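Local coordinates for octenoyl-coa reductase/carboxylase (PDB 4A0S), which catalyses the NADPH-dependent reductive carboxylation of 2-octenoyl-CoA, supplying a polyketide extender unit for cinnabaramide biosynthesis, at residues I270-E274 with L275-D279. Numbering follows the deposited sequence.
With NAP (NADP nicotinamide-adenine-dinucleotide phosphate), chain F.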
# COMPACT_ATOMS: atom_id res chain seq x y z
N ILE A 270 -22.50 18.87 -10.80
CA ILE A 270 -23.45 18.15 -11.64
C ILE A 270 -24.77 18.09 -10.87
O ILE A 270 -24.82 17.55 -9.77
CB ILE A 270 -22.96 16.71 -11.97
CG1 ILE A 270 -21.72 16.74 -12.87
CG2 ILE A 270 -24.06 15.90 -12.63
CD1 ILE A 270 -21.06 15.36 -13.07
N ASN A 271 -25.82 18.67 -11.44
CA ASN A 271 -27.13 18.47 -10.87
C ASN A 271 -27.65 17.12 -11.35
O ASN A 271 -27.67 16.86 -12.55
CB ASN A 271 -28.09 19.60 -11.24
CG ASN A 271 -29.38 19.55 -10.45
OD1 ASN A 271 -30.09 18.53 -10.46
ND2 ASN A 271 -29.69 20.63 -9.73
N ARG A 272 -28.06 16.25 -10.44
CA ARG A 272 -28.48 14.92 -10.86
C ARG A 272 -29.78 14.85 -11.68
O ARG A 272 -30.08 13.82 -12.26
CB ARG A 272 -28.48 13.93 -9.69
CG ARG A 272 -29.54 14.19 -8.64
CD ARG A 272 -29.92 12.89 -7.95
NE ARG A 272 -28.89 12.45 -7.03
CZ ARG A 272 -28.95 11.33 -6.32
NH1 ARG A 272 -29.99 10.52 -6.42
NH2 ARG A 272 -27.96 11.02 -5.48
N ALA A 273 -30.53 15.95 -11.73
CA ALA A 273 -31.65 16.07 -12.67
C ALA A 273 -31.15 16.30 -14.11
O ALA A 273 -31.77 15.84 -15.08
CB ALA A 273 -32.56 17.19 -12.25
N GLU A 274 -30.04 17.01 -14.23
CA GLU A 274 -29.32 17.19 -15.50
C GLU A 274 -28.94 15.83 -16.09
O GLU A 274 -28.72 15.70 -17.30
CB GLU A 274 -28.06 18.04 -15.24
CG GLU A 274 -27.30 18.55 -16.46
CD GLU A 274 -25.88 19.00 -16.09
OE1 GLU A 274 -25.56 19.04 -14.87
OE2 GLU A 274 -25.10 19.32 -17.01
N LEU A 275 -28.86 14.83 -15.22
CA LEU A 275 -28.67 13.45 -15.63
C LEU A 275 -30.00 12.72 -15.74
O LEU A 275 -30.10 11.71 -16.43
CB LEU A 275 -27.80 12.71 -14.63
CG LEU A 275 -26.31 13.02 -14.64
CD1 LEU A 275 -25.74 12.70 -13.27
CD2 LEU A 275 -25.62 12.23 -15.74
N GLY A 276 -31.02 13.22 -15.06
CA GLY A 276 -32.30 12.54 -15.02
C GLY A 276 -32.22 11.30 -14.16
O GLY A 276 -32.82 10.28 -14.47
N ILE A 277 -31.46 11.40 -13.08
CA ILE A 277 -31.43 10.34 -12.08
C ILE A 277 -32.70 10.44 -11.22
O ILE A 277 -33.06 11.52 -10.74
CB ILE A 277 -30.14 10.36 -11.24
CG1 ILE A 277 -28.92 10.06 -12.12
CG2 ILE A 277 -30.23 9.36 -10.08
CD1 ILE A 277 -27.56 10.36 -11.45
N THR A 278 -33.39 9.32 -11.11
CA THR A 278 -34.54 9.17 -10.23
C THR A 278 -34.27 7.92 -9.40
O THR A 278 -33.40 7.14 -9.75
CB THR A 278 -35.84 9.02 -11.03
OG1 THR A 278 -35.69 7.96 -11.99
CG2 THR A 278 -36.17 10.30 -11.76
N ASP A 279 -35.03 7.70 -8.32
CA ASP A 279 -34.72 6.61 -7.38
C ASP A 279 -34.90 5.21 -7.92
O ASP A 279 -34.41 4.24 -7.31
CB ASP A 279 -35.51 6.77 -6.09
CG ASP A 279 -35.01 7.91 -5.26
OD1 ASP A 279 -33.98 8.49 -5.66
OD2 ASP A 279 -35.65 8.23 -4.23
PA NAP F . -26.64 14.44 4.95
O1A NAP F . -25.92 15.66 5.65
O2A NAP F . -28.14 14.41 5.03
O5B NAP F . -26.22 14.50 3.47
C5B NAP F . -26.62 13.42 2.65
C4B NAP F . -26.68 13.96 1.23
O4B NAP F . -27.04 12.84 0.41
C3B NAP F . -27.76 15.04 1.03
O3B NAP F . -27.06 16.24 0.75
C2B NAP F . -28.46 14.64 -0.26
O2B NAP F . -27.81 15.18 -1.41
C1B NAP F . -28.31 13.17 -0.31
N9A NAP F . -29.43 12.56 0.46
C8A NAP F . -30.07 13.04 1.54
N7A NAP F . -30.99 12.16 1.96
C5A NAP F . -30.92 11.14 1.12
C6A NAP F . -31.64 9.97 1.03
N6A NAP F . -32.58 9.70 1.93
N1A NAP F . -31.33 9.12 0.06
C2A NAP F . -30.36 9.38 -0.81
N3A NAP F . -29.67 10.50 -0.78
C4A NAP F . -29.94 11.38 0.19
O3 NAP F . -26.08 13.06 5.53
PN NAP F . -24.51 12.72 5.66
O1N NAP F . -24.21 13.15 7.14
O2N NAP F . -23.66 13.29 4.56
O5D NAP F . -24.64 11.13 5.61
C5D NAP F . -24.95 10.59 4.33
C4D NAP F . -24.98 9.10 4.53
O4D NAP F . -23.65 8.73 5.03
C3D NAP F . -25.96 8.65 5.61
O3D NAP F . -26.51 7.43 5.06
C2D NAP F . -25.09 8.37 6.81
O2D NAP F . -25.67 7.37 7.67
C1D NAP F . -23.90 7.77 6.09
N1N NAP F . -22.74 8.06 6.91
C2N NAP F . -21.89 7.01 7.18
C3N NAP F . -20.80 7.31 7.95
C7N NAP F . -19.90 6.17 8.25
O7N NAP F . -20.07 5.06 7.76
N7N NAP F . -18.98 6.49 9.12
C4N NAP F . -20.54 8.60 8.43
C5N NAP F . -21.38 9.66 8.14
C6N NAP F . -22.49 9.39 7.37
P2B NAP F . -28.69 15.17 -2.76
O1X NAP F . -27.77 16.24 -3.57
O2X NAP F . -28.63 13.72 -3.47
O3X NAP F . -30.03 15.65 -2.26
O HOH W 1 -32.50 9.74 -7.25
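A Schellman motif ends the one-turn helix 272-275, and two backbone bonds identify it: Ile277 N reaches back to Arg272 O at 2.9 Å with an N-H...O angle of 165°, while Gly276 N makes a weak bond to Ala273 O. Gly276, the C-prime residue, leaves helical geometry with positive phi (+73°), which turns Ile277 N back toward the turn. The opposite end of the turn carries a capping box. Asn271 OD1 accepts from Ala273 N at 2.9 Å, in the carbonyl plane and on a lone pair; the return bond, Asn271 N to Glu274 OE1 at 3.5 Å, is weak. This short helix follows strand 269-271, an outermost strand, within this chain, of the parallel sheet in the Rossmann-type, NADP-binding part of the chain, which places Arg272 beside the 2'-phosphate of the cofactor's adenosine. With CG between the backbone N and the carbonyl carbon (chi1 68°) and a bend at chi3, the arginine chain brings its guanidinium up to that phosphate. Phosphate oxygen O2X of NADP lies over one face of the guanidinium, 3.4 Å from Arg272 NH2, a position consistent with electrostatic attraction; Lys257 and Ser253 also bind the cofactor. At the guanidinium edge a water lies in plane, weakly bonded to NH1 and donating to Asp279 OD1, thus linking two opposite charges whose atoms NH1 and OD1 are 4.5 Å apart. Ile277 crosses the arginine chain at about a right angle, its CG2 3.8 Å from Arg272 NH1 and its CD1 4.1 Å from Arg272 CB. Between the turn and the preceding strand, Leu275 CD1 meets Ile270 CG2 at 3.7 Å, and both side chains also touch Leu295 of helix 285-303.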